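Local atomic coordinates of uncharacterized protein (Borrelia turicatae, PDB entry 5VJ4), a protein that is of unknown function but is probably a surface lipoprotein of relapsing fever spirochetes, differentially regulated in the tick-mammal cycle and possibly lipid-binding. Residues Val288-Glu291 with His292-Leu296; Gln312-Leu315 with Asn316-Gly320; Gly320-Tyr323 with Ser324-Gly328; Gly345-Tyr348 with Arg349-Ile353. All coordinates share one frame; numbering follows the deposited sequence.

Contact 1 of 4, residues Val288-Glu291 with His292-Leu296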
loop_
_atom_site.group_PDB
_atom_site.type_symbol
_atom_site.label_atom_id
_atom_site.label_comp_id
_atom_site.label_asym_id
_atom_site.label_seq_id
_atom_site.Cartn_x
_atom_site.Cartn_y
_atom_site.Cartn_z
ATOM N N VAL A 288 17.473 -4.335 8.080
ATOM C CA VAL A 288 17.427 -5.239 9.212
ATOM C C VAL A 288 18.505 -6.294 9.081
ATOM O O VAL A 288 19.175 -6.623 10.045
ATOM C CB VAL A 288 16.086 -5.932 9.328
ATOM C CG1 VAL A 288 16.100 -6.802 10.568
ATOM C CG2 VAL A 288 14.971 -4.898 9.385
ATOM N N LYS A 289 18.665 -6.807 7.870
ATOM C CA LYS A 289 19.625 -7.838 7.619
ATOM C C LYS A 289 21.000 -7.280 7.899
ATOM O O LYS A 289 21.779 -7.943 8.562
ATOM C CB LYS A 289 19.518 -8.316 6.189
ATOM C CG LYS A 289 20.794 -8.944 5.646
ATOM C CD LYS A 289 20.587 -9.566 4.268
ATOM C CE LYS A 289 21.286 -10.922 4.169
ATOM N NZ LYS A 289 22.456 -10.966 3.256
ATOM N N ILE A 290 21.289 -6.068 7.422
ATOM C CA ILE A 290 22.632 -5.500 7.618
ATOM C C ILE A 290 22.912 -5.231 9.080
ATOM O O ILE A 290 23.990 -5.550 9.552
ATOM C CB ILE A 290 22.918 -4.293 6.733
ATOM C CG1 ILE A 290 23.026 -4.801 5.294
ATOM C CG2 ILE A 290 24.271 -3.723 7.042
ATOM C CD1 ILE A 290 23.128 -3.749 4.208
ATOM N N GLU A 291 21.930 -4.716 9.802
ATOM C CA GLU A 291 22.138 -4.436 11.211
ATOM C C GLU A 291 22.324 -5.675 12.037
ATOM O O GLU A 291 23.128 -5.685 12.957
ATOM C CB GLU A 291 21.038 -3.549 11.812
ATOM C CG GLU A 291 21.153 -2.101 11.364
ATOM C CD GLU A 291 22.586 -1.592 11.386
ATOM O OE1 GLU A 291 23.293 -1.875 12.383
ATOM O OE2 GLU A 291 23.000 -0.926 10.403
ATOM N N HIS A 292 21.587 -6.720 11.702
ATOM C CA HIS A 292 21.684 -7.983 12.419
ATOM C C HIS A 292 23.107 -8.538 12.288
ATOM O O HIS A 292 23.695 -9.002 13.253
ATOM C CB HIS A 292 20.655 -8.945 11.855
ATOM C CG HIS A 292 20.906 -10.377 12.191
ATOM N ND1 HIS A 292 21.758 -11.188 11.457
ATOM C CD2 HIS A 292 20.379 -11.161 13.165
ATOM C CE1 HIS A 292 21.769 -12.398 11.990
ATOM N NE2 HIS A 292 20.935 -12.410 13.021
ATOM N N ASP A 293 23.666 -8.467 11.094
ATOM C CA ASP A 293 25.028 -8.946 10.905
ATOM C C ASP A 293 26.025 -8.172 11.698
ATOM O O ASP A 293 26.925 -8.759 12.260
ATOM C CB ASP A 293 25.397 -8.967 9.436
ATOM C CG ASP A 293 24.489 -9.892 8.649
ATOM O OD1 ASP A 293 23.480 -10.389 9.229
ATOM O OD2 ASP A 293 24.774 -10.125 7.459
ATOM N N GLU A 294 25.863 -6.853 11.766
ATOM C CA GLU A 294 26.730 -6.035 12.611
ATOM C C GLU A 294 26.667 -6.517 14.045
ATOM O O GLU A 294 27.706 -6.659 14.692
ATOM C CB GLU A 294 26.351 -4.557 12.547
ATOM C CG GLU A 294 26.474 -3.893 11.187
ATOM C CD GLU A 294 27.878 -3.910 10.615
ATOM O OE1 GLU A 294 28.852 -4.068 11.386
ATOM O OE2 GLU A 294 28.004 -3.744 9.380
ATOM N N ALA A 295 25.448 -6.796 14.514
ATOM C CA ALA A 295 25.229 -7.267 15.880
ATOM C C ALA A 295 25.806 -8.653 16.069
ATOM O O ALA A 295 26.241 -8.998 17.162
ATOM C CB ALA A 295 23.745 -7.217 16.262
ATOM N N LEU A 296 25.830 -9.440 14.998
ATOM C CA LEU A 296 26.466 -10.749 15.023
ATOM C C LEU A 296 27.961 -10.629 15.302
ATOM O O LEU A 296 28.472 -11.273 16.229
ATOM C CB LEU A 296 26.245 -11.468 13.698
ATOM C CG LEU A 296 26.670 -12.913 13.571
ATOM C CD1 LEU A 296 25.435 -13.651 14.034
ATOM C CD2 LEU A 296 27.016 -13.245 12.128
#

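Contact 2 of 4, residues Gln312-Leu315 with Asn316-Gly320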
loop_
_atom_site.group_PDB
_atom_site.type_symbol
_atom_site.label_atom_id
_atom_site.label_comp_id
_atom_site.label_asym_id
_atom_site.label_seq_id
_atom_site.Cartn_x
_atom_site.Cartn_y
_atom_site.Cartn_z
ATOM N N GLN A 312 23.455 -13.175 22.999
ATOM C CA GLN A 312 23.228 -14.175 21.970
ATOM C C GLN A 312 21.774 -14.620 21.874
ATOM O O GLN A 312 21.245 -14.837 20.781
ATOM C CB GLN A 312 24.110 -15.386 22.230
ATOM C CG GLN A 312 25.219 -15.522 21.222
ATOM C CD GLN A 312 24.683 -15.615 19.816
ATOM O OE1 GLN A 312 23.462 -15.599 19.581
ATOM N NE2 GLN A 312 25.596 -15.710 18.861
ATOM N N ALA A 313 21.132 -14.738 23.034
ATOM C CA ALA A 313 19.719 -15.061 23.086
ATOM C C ALA A 313 18.933 -13.998 22.344
ATOM O O ALA A 313 18.104 -14.319 21.496
ATOM C CB ALA A 313 19.231 -15.170 24.531
ATOM N N ARG A 314 19.227 -12.736 22.651
ATOM C CA ARG A 314 18.503 -11.617 22.080
ATOM C C ARG A 314 18.621 -11.660 20.564
ATOM O O ARG A 314 17.613 -11.506 19.869
ATOM C CB ARG A 314 19.052 -10.304 22.613
ATOM C CG ARG A 314 19.200 -10.256 24.117
ATOM C CD ARG A 314 18.260 -9.249 24.755
ATOM N NE ARG A 314 18.565 -7.886 24.298
ATOM C CZ ARG A 314 19.563 -7.116 24.746
ATOM N NH1 ARG A 314 20.384 -7.537 25.699
ATOM N NH2 ARG A 314 19.738 -5.904 24.238
ATOM N N LEU A 315 19.842 -11.889 20.065
ATOM C CA LEU A 315 20.087 -11.930 18.636
ATOM C C LEU A 315 19.197 -12.971 17.991
ATOM O O LEU A 315 18.500 -12.664 17.031
ATOM C CB LEU A 315 21.541 -12.241 18.313
ATOM C CG LEU A 315 21.911 -12.140 16.826
ATOM C CD1 LEU A 315 21.966 -10.683 16.389
ATOM C CD2 LEU A 315 23.243 -12.819 16.501
ATOM N N ASN A 316 19.202 -14.183 18.534
ATOM C CA ASN A 316 18.378 -15.245 17.962
ATOM C C ASN A 316 16.899 -14.984 18.098
ATOM O O ASN A 316 16.148 -15.207 17.154
ATOM C CB ASN A 316 18.751 -16.608 18.512
ATOM C CG ASN A 316 20.108 -17.047 18.027
ATOM O OD1 ASN A 316 20.590 -16.547 17.019
ATOM N ND2 ASN A 316 20.739 -17.973 18.739
ATOM N N ARG A 317 16.496 -14.469 19.252
ATOM C CA ARG A 317 15.094 -14.194 19.500
ATOM C C ARG A 317 14.592 -13.128 18.535
ATOM O O ARG A 317 13.530 -13.278 17.938
ATOM C CB ARG A 317 14.882 -13.770 20.952
ATOM C CG ARG A 317 13.535 -13.144 21.235
ATOM C CD ARG A 317 13.604 -12.452 22.581
ATOM N NE ARG A 317 12.740 -11.269 22.666
ATOM C CZ ARG A 317 12.990 -10.211 23.437
ATOM N NH1 ARG A 317 14.101 -10.167 24.174
ATOM N NH2 ARG A 317 12.131 -9.193 23.469
ATOM N N PHE A 318 15.378 -12.070 18.383
ATOM C CA PHE A 318 15.013 -10.977 17.504
ATOM C C PHE A 318 14.872 -11.431 16.070
ATOM O O PHE A 318 13.864 -11.127 15.453
ATOM C CB PHE A 318 16.013 -9.830 17.598
ATOM C CG PHE A 318 15.814 -8.950 18.794
ATOM C CD1 PHE A 318 14.583 -8.902 19.439
ATOM C CD2 PHE A 318 16.852 -8.134 19.262
ATOM C CE1 PHE A 318 14.390 -8.083 20.540
ATOM C CE2 PHE A 318 16.667 -7.310 20.362
ATOM C CZ PHE A 318 15.431 -7.278 20.998
ATOM N N LYS A 319 15.863 -12.160 15.551
ATOM C CA LYS A 319 15.779 -12.727 14.196
ATOM C C LYS A 319 14.488 -13.544 14.076
ATOM O O LYS A 319 13.734 -13.366 13.132
ATOM C CB LYS A 319 16.996 -13.589 13.857
ATOM C CG LYS A 319 17.075 -14.009 12.400
ATOM C CD LYS A 319 18.371 -14.751 12.036
ATOM C CE LYS A 319 18.150 -15.725 10.863
ATOM N NZ LYS A 319 19.297 -15.966 9.932
ATOM N N GLY A 320 14.216 -14.395 15.060
ATOM C CA GLY A 320 12.992 -15.180 15.072
ATOM C C GLY A 320 11.755 -14.316 14.932
ATOM O O GLY A 320 10.993 -14.477 13.978
#

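Contact 3 of 4, residues Gly320-Tyr323 with Ser324-Gly328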
loop_
_atom_site.group_PDB
_atom_site.type_symbol
_atom_site.label_atom_id
_atom_site.label_comp_id
_atom_site.label_asym_id
_atom_site.label_seq_id
_atom_site.Cartn_x
_atom_site.Cartn_y
_atom_site.Cartn_z
ATOM N N GLY A 320 14.216 -14.395 15.060
ATOM C CA GLY A 320 12.992 -15.180 15.072
ATOM C C GLY A 320 11.755 -14.316 14.932
ATOM O O GLY A 320 10.993 -14.477 13.978
ATOM N N GLU A 321 11.580 -13.381 15.861
ATOM C CA GLU A 321 10.418 -12.470 15.856
ATOM C C GLU A 321 10.225 -11.798 14.502
ATOM O O GLU A 321 9.103 -11.702 14.018
ATOM C CB GLU A 321 10.534 -11.394 16.940
ATOM C CG GLU A 321 10.577 -11.865 18.383
ATOM C CD GLU A 321 10.796 -10.725 19.372
ATOM O OE1 GLU A 321 10.560 -9.544 19.017
ATOM O OE2 GLU A 321 11.193 -11.006 20.522
ATOM N N TYR A 322 11.320 -11.358 13.881
ATOM C CA TYR A 322 11.222 -10.674 12.587
ATOM C C TYR A 322 10.746 -11.621 11.484
ATOM O O TYR A 322 9.706 -11.379 10.882
ATOM C CB TYR A 322 12.544 -9.965 12.202
ATOM C CG TYR A 322 12.436 -9.122 10.964
ATOM C CD1 TYR A 322 11.373 -8.202 10.809
ATOM C CD2 TYR A 322 13.371 -9.239 9.931
ATOM C CE1 TYR A 322 11.236 -7.444 9.641
ATOM C CE2 TYR A 322 13.241 -8.471 8.754
ATOM C CZ TYR A 322 12.166 -7.583 8.619
ATOM O OH TYR A 322 12.018 -6.813 7.491
ATOM N N TYR A 323 11.500 -12.698 11.244
ATOM C CA TYR A 323 11.117 -13.734 10.280
ATOM C C TYR A 323 9.657 -14.184 10.453
ATOM O O TYR A 323 8.913 -14.323 9.481
ATOM C CB TYR A 323 12.056 -14.912 10.382
ATOM C CG TYR A 323 13.395 -14.749 9.670
ATOM C CD1 TYR A 323 13.924 -13.486 9.340
ATOM C CD2 TYR A 323 14.153 -15.883 9.359
ATOM C CE1 TYR A 323 15.163 -13.378 8.698
ATOM C CE2 TYR A 323 15.377 -15.790 8.713
ATOM C CZ TYR A 323 15.888 -14.552 8.392
ATOM O OH TYR A 323 17.112 -14.518 7.757
ATOM N N SER A 324 9.230 -14.319 11.696
ATOM C CA SER A 324 7.830 -14.600 11.987
ATOM C C SER A 324 6.892 -13.494 11.500
ATOM O O SER A 324 5.840 -13.792 10.933
ATOM C CB SER A 324 7.628 -14.891 13.482
ATOM O OG SER A 324 6.294 -14.639 13.879
ATOM N N ASN A 325 7.265 -12.231 11.718
ATOM C CA ASN A 325 6.460 -11.106 11.221
ATOM C C ASN A 325 6.298 -11.215 9.706
ATOM O O ASN A 325 5.212 -10.947 9.190
ATOM C CB ASN A 325 7.085 -9.751 11.590
ATOM C CG ASN A 325 6.732 -9.277 12.996
ATOM O OD1 ASN A 325 6.451 -10.061 13.876
ATOM N ND2 ASN A 325 6.773 -7.975 13.206
ATOM N N ILE A 326 7.361 -11.635 9.005
ATOM C CA ILE A 326 7.328 -11.705 7.545
ATOM C C ILE A 326 6.306 -12.760 7.102
ATOM O O ILE A 326 5.344 -12.446 6.390
ATOM C CB ILE A 326 8.716 -11.968 6.933
ATOM C CG1 ILE A 326 9.730 -10.927 7.391
ATOM C CG2 ILE A 326 8.643 -11.942 5.417
ATOM C CD1 ILE A 326 11.145 -11.192 6.893
ATOM N N ARG A 327 6.499 -13.995 7.568
ATOM C CA ARG A 327 5.574 -15.090 7.287
ATOM C C ARG A 327 4.122 -14.677 7.570
ATOM O O ARG A 327 3.254 -14.801 6.687
ATOM C CB ARG A 327 5.948 -16.332 8.087
ATOM C CG ARG A 327 7.207 -16.986 7.604
ATOM C CD ARG A 327 7.465 -18.322 8.276
ATOM N NE ARG A 327 8.908 -18.513 8.467
ATOM C CZ ARG A 327 9.526 -18.530 9.647
ATOM N NH1 ARG A 327 8.842 -18.401 10.786
ATOM N NH2 ARG A 327 10.841 -18.701 9.687
ATOM N N GLY A 328 3.882 -14.162 8.784
ATOM C CA GLY A 328 2.541 -13.721 9.211
ATOM C C GLY A 328 1.897 -12.683 8.289
ATOM O O GLY A 328 0.689 -12.716 8.040
#

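Contact 4 of 4, residues Gly345-Tyr348 with Arg349-Ile353. With SO4 (sulfate ion), chain D; SO4 (sulfate ion), chain G.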
loop_
_atom_site.group_PDB
_atom_site.type_symbol
_atom_site.label_atom_id
_atom_site.label_comp_id
_atom_site.label_asym_id
_atom_site.label_seq_id
_atom_site.Cartn_x
_atom_site.Cartn_y
_atom_site.Cartn_z
ATOM N N GLY A 345 9.771 -3.650 10.259
ATOM C CA GLY A 345 11.201 -3.821 10.057
ATOM C C GLY A 345 12.051 -2.744 10.703
ATOM O O GLY A 345 13.141 -3.034 11.177
ATOM N N ASP A 346 11.560 -1.506 10.712
ATOM C CA ASP A 346 12.282 -0.410 11.344
ATOM C C ASP A 346 12.518 -0.685 12.839
ATOM O O ASP A 346 13.655 -0.595 13.326
ATOM C CB ASP A 346 11.563 0.928 11.118
ATOM C CG ASP A 346 12.462 2.123 11.367
ATOM O OD1 ASP A 346 13.714 1.979 11.430
ATOM O OD2 ASP A 346 11.912 3.228 11.497
ATOM N N LYS A 347 11.451 -1.070 13.541
ATOM C CA LYS A 347 11.521 -1.455 14.957
ATOM C C LYS A 347 12.635 -2.486 15.190
ATOM O O LYS A 347 13.374 -2.406 16.163
ATOM C CB LYS A 347 10.162 -2.004 15.410
ATOM C CG LYS A 347 10.072 -2.609 16.803
ATOM C CD LYS A 347 8.660 -3.142 17.056
ATOM C CE LYS A 347 8.375 -3.417 18.527
ATOM N NZ LYS A 347 6.917 -3.401 18.853
ATOM N N TYR A 348 12.767 -3.425 14.266
ATOM C CA TYR A 348 13.732 -4.483 14.420
ATOM C C TYR A 348 15.137 -4.056 14.034
ATOM O O TYR A 348 16.116 -4.594 14.568
ATOM C CB TYR A 348 13.241 -5.779 13.725
ATOM C CG TYR A 348 12.200 -6.509 14.582
ATOM C CD1 TYR A 348 10.884 -6.026 14.700
ATOM C CD2 TYR A 348 12.551 -7.636 15.344
ATOM C CE1 TYR A 348 9.953 -6.659 15.524
ATOM C CE2 TYR A 348 11.624 -8.287 16.162
ATOM C CZ TYR A 348 10.331 -7.799 16.246
ATOM O OH TYR A 348 9.420 -8.441 17.040
ATOM N N ARG A 349 15.245 -3.081 13.133
ATOM C CA ARG A 349 16.548 -2.487 12.807
ATOM C C ARG A 349 17.128 -1.814 14.052
ATOM O O ARG A 349 18.297 -2.022 14.394
ATOM C CB ARG A 349 16.422 -1.480 11.684
ATOM C CG ARG A 349 17.746 -0.938 11.198
ATOM C CD ARG A 349 17.588 0.047 10.048
ATOM N NE ARG A 349 18.799 0.848 9.919
ATOM C CZ ARG A 349 18.940 2.093 10.371
ATOM N NH1 ARG A 349 17.948 2.753 10.991
ATOM N NH2 ARG A 349 20.094 2.677 10.197
ATOM N N ASN A 350 16.282 -1.052 14.738
ATOM C CA ASN A 350 16.661 -0.399 15.977
ATOM C C ASN A 350 17.033 -1.394 17.059
ATOM O O ASN A 350 18.074 -1.236 17.707
ATOM C CB ASN A 350 15.569 0.571 16.435
ATOM C CG ASN A 350 15.460 1.807 15.527
ATOM O OD1 ASN A 350 16.291 2.045 14.652
ATOM N ND2 ASN A 350 14.419 2.590 15.735
ATOM N N TYR A 351 16.226 -2.439 17.219
ATOM C CA TYR A 351 16.565 -3.507 18.165
ATOM C C TYR A 351 17.970 -4.048 17.915
ATOM O O TYR A 351 18.759 -4.162 18.853
ATOM C CB TYR A 351 15.511 -4.606 18.168
ATOM C CG TYR A 351 14.213 -4.232 18.873
ATOM C CD1 TYR A 351 13.931 -2.908 19.252
ATOM C CD2 TYR A 351 13.247 -5.205 19.134
ATOM C CE1 TYR A 351 12.733 -2.580 19.881
ATOM C CE2 TYR A 351 12.044 -4.889 19.766
ATOM C CZ TYR A 351 11.790 -3.579 20.136
ATOM O OH TYR A 351 10.606 -3.269 20.766
ATOM N N PHE A 352 18.306 -4.297 16.655
ATOM C CA PHE A 352 19.638 -4.794 16.326
ATOM C C PHE A 352 20.744 -3.785 16.562
ATOM O O PHE A 352 21.875 -4.175 16.862
ATOM C CB PHE A 352 19.722 -5.332 14.886
ATOM C CG PHE A 352 19.046 -6.644 14.706
ATOM C CD1 PHE A 352 19.464 -7.753 15.419
ATOM C CD2 PHE A 352 17.976 -6.781 13.832
ATOM C CE1 PHE A 352 18.831 -8.976 15.261
ATOM C CE2 PHE A 352 17.334 -7.997 13.675
ATOM C CZ PHE A 352 17.766 -9.095 14.385
ATOM N N ILE A 353 20.434 -2.506 16.389
ATOM C CA ILE A 353 21.443 -1.459 16.551
ATOM C C ILE A 353 21.770 -1.324 18.041
ATOM O O ILE A 353 22.942 -1.369 18.433
ATOM C CB ILE A 353 20.994 -0.125 15.919
ATOM C CG1 ILE A 353 21.147 -0.221 14.409
ATOM C CG2 ILE A 353 21.849 1.035 16.401
ATOM C CD1 ILE A 353 20.526 0.922 13.625
HETATM S S SO4 D . 22.238 5.024 11.025
HETATM O O1 SO4 D . 22.473 4.995 12.504
HETATM O O2 SO4 D . 22.609 3.699 10.462
HETATM O O3 SO4 D . 23.059 6.006 10.267
HETATM O O4 SO4 D . 20.802 5.368 10.843
HETATM S S SO4 G . 6.983 -1.888 8.092
HETATM O O1 SO4 G . 8.161 -1.388 8.867
HETATM O O2 SO4 G . 7.427 -3.174 7.449
HETATM O O3 SO4 G . 6.529 -0.938 7.023
HETATM O O4 SO4 G . 5.844 -2.016 9.055
#

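Contact 1 of 4, residues Val288-Glu291 with His292-Leu296
Val288 O accepts the amide of His292, with 2.9 Å between Val288 O and His292 N, and this is the first of four successive i to i+4 bonds that identify the stretch as regular alpha helix within helix 263-301. Asp293 N to Lys289 O and Glu294 N to Ile290 O continue the ladder, and Ala295 N to Glu291 O closes it at 3.0 Å. The packed side carries Val288, His292 and Ala295, spaced by four and then three residues. Here the neighbouring helices 308-334 and 345-365 close over the face: Val288 meets Tyr322 and Phe352, while the His292 ring makes an edge-to-face pair with Phe352 and also touches Leu315 and Lys319. Glu291 forms an acidic flank lying against Arg349 and Ile353 of helix 345-365. The looser, exposed side holds Lys289 and Glu294, the latter also touching Lys356. Glu291 and Glu294 both fold at their second torsion; OE1 of Glu291 comes to 4.0 Å from CG of Glu294, and the two carboxylate planes differ by 29°. Their nearest like charges, Glu291 OE2 and Glu294 OE2, stay 5.8 Å apart. At Lys289, NZ is 4.9 Å from Asp293 OD2, too far for a salt bridge. Asp293 turns its other oxygen to the imidazole edge: His292 ND1 donates to Asp293 OD1 at 2.9 Å, almost straight at 173° and only 3° out of the ring plane.

Contact 2 of 4, residues Gln312-Leu315 with Asn316-Gly320
This is a local contact along a single helix, in which Gln312 meets Asn316 and Arg314 meets Phe318 one turn on; it occupies the early part of helix 308-334, the centre of the contact lying about 24 Å from the centre of the chain. Four i to i+4 backbone bonds establish the alpha geometry, for example Arg317 N to Ala313 O at 2.8 Å and Lys319 N to Leu315 O at 3.1 Å. The side-chain amides of Gln312 and Asn316 come near without a bond: Gln312 OE1 stays 3.7 Å from Asn316 ND2, and the amide planes are turned 47° apart. With helix 263-301 before it, this helix forms an antiparallel helical hairpin, and Leu315 supplies part of the seam by packing on Leu296, with Leu355 of helix 345-365 as a further neighbour. The other flank is cationic and aromatic. The Arg314 guanidinium presents its edge to Phe318, with Arg314 NE 4.4 Å from Phe318 CE2. The guanidinium of Arg317 instead turns a face to the same ring, whose CE1 lies 3.8 Å above the guanidinium plane of Arg317 and over its centre. The charge of Arg317 is met by a salt bridge from its NE to Glu321 OE2, whereas Arg314 NH2 has a long, weak ion pair with Asp358 OD2.

Contact 3 of 4, residues Gly320-Tyr323 with Ser324-Gly328
Tyr322 and Ile326 form an i to i+4 CH-pi contact on the middle turns of the amphipathic helix 308-334. Ile326 CD1 lies over one face of the phenol, 4.2 Å from the centroid of the Tyr322 ring and 23° off the ring normal, so it is displaced toward the rim; its closest ring atom is Tyr322 CE2, at 3.9 Å. With CG of Tyr322 anti to N (chi1 -173°), the ring lies along the Ile326 side. Beneath the side chains the alpha ladder is intact: Ser324 N donates to Gly320 O at 2.9 Å, and Arg327 N to Tyr323 O at 3.1 Å. A second pair lies on the next face of the helix. Arg327 folds back so that its guanidinium has CB of Tyr323 over one face, 4.0 Å from Arg327 NH2, while that nitrogen lies at the edge of the Tyr323 ring, near its plane. Arg327 NE is held elsewhere, by the carbonyl of Ile255. Tyr322 OH is hydrogen-bonded to Thr343 OG1, and Asn325 ND2 donates to Thr343 O, which ties the helix to the connection before helix 345-365. Tyr322 and Tyr323 both lean on Tyr285 of helix 263-301, and Ile326 reaches Val256 at the end of helix 243-256.

Contact 4 of 4, residues Gly345-Tyr348 with Arg349-Ile353
Arg349 N donates to Gly345 O at 2.9 Å, which sets the first full turn of helix 345-365. A trans chi1 (-174°) and an extended chain from CG to NE carry the Arg349 guanidinium away from its own helix, alongside Glu291, to a sulfate ion also held by the backbone N atoms of Gly206 and Arg209. Arg349 NH2 donates to O4 of that sulfate at 2.9 Å, with the ion at the guanidinium edge and its sulfur in the plane. At another part of the edge, on the NH1 side, Asp346 OD1 is 4.3 Å from Arg349 NH1, beyond a salt bridge. Next, Asn350 N bonds to Asp346 O at 3.0 Å. Tyr351 N continues the ladder to Lys347 O, and its ring runs alongside the extended Lys347 chain: Lys347 CG sits over one face, 4.2 Å from the centroid of the Tyr351 ring and 23° off its normal, a CH-pi contact. The Tyr348 ring meets the Tyr351 ring obliquely, and Tyr348 OH is hydrogen-bonded to Glu321 OE1. Phe352 N bonds to Tyr348 O at 3.0 Å, while the phenyl ring is buried against Phe318. Ile353 places CD1 3.8 Å above the plane of the Arg349 guanidinium, over its centre. At the start of the turn, Gly345 N donates to O1 of a second sulfate at 3.1 Å, and Thr343 N is hydrogen-bonded to the same ion. Both ions probably come from the crystallisation liquor; the second occupies an anion site at a helix N-terminus, where the first backbone N-H groups have no carbonyl of a preceding turn to bond and can meet an anion.

All four contacts are turns of three long helices that pack together: contact 1 on helix 263-301, contacts 2 and 3 in succession on helix 308-334, sharing Gly320, and contact 4 on helix 345-365. Each is partly buried, with mostly apolar and aromatic residues toward the other helices and many, though not all, of the charged ones at the margins. Contacts 1 and 4 lie nearest each other, with centres about 9 Å apart, and also nearest the chain centre; contact 2 is the most peripheral. Their chemistry also differs: contact 1 is acidic with a histidine-carboxylate bond, contact 2 is arginine-rich, contact 3 relies on tyrosines, and contact 4 alone binds sulfate directly.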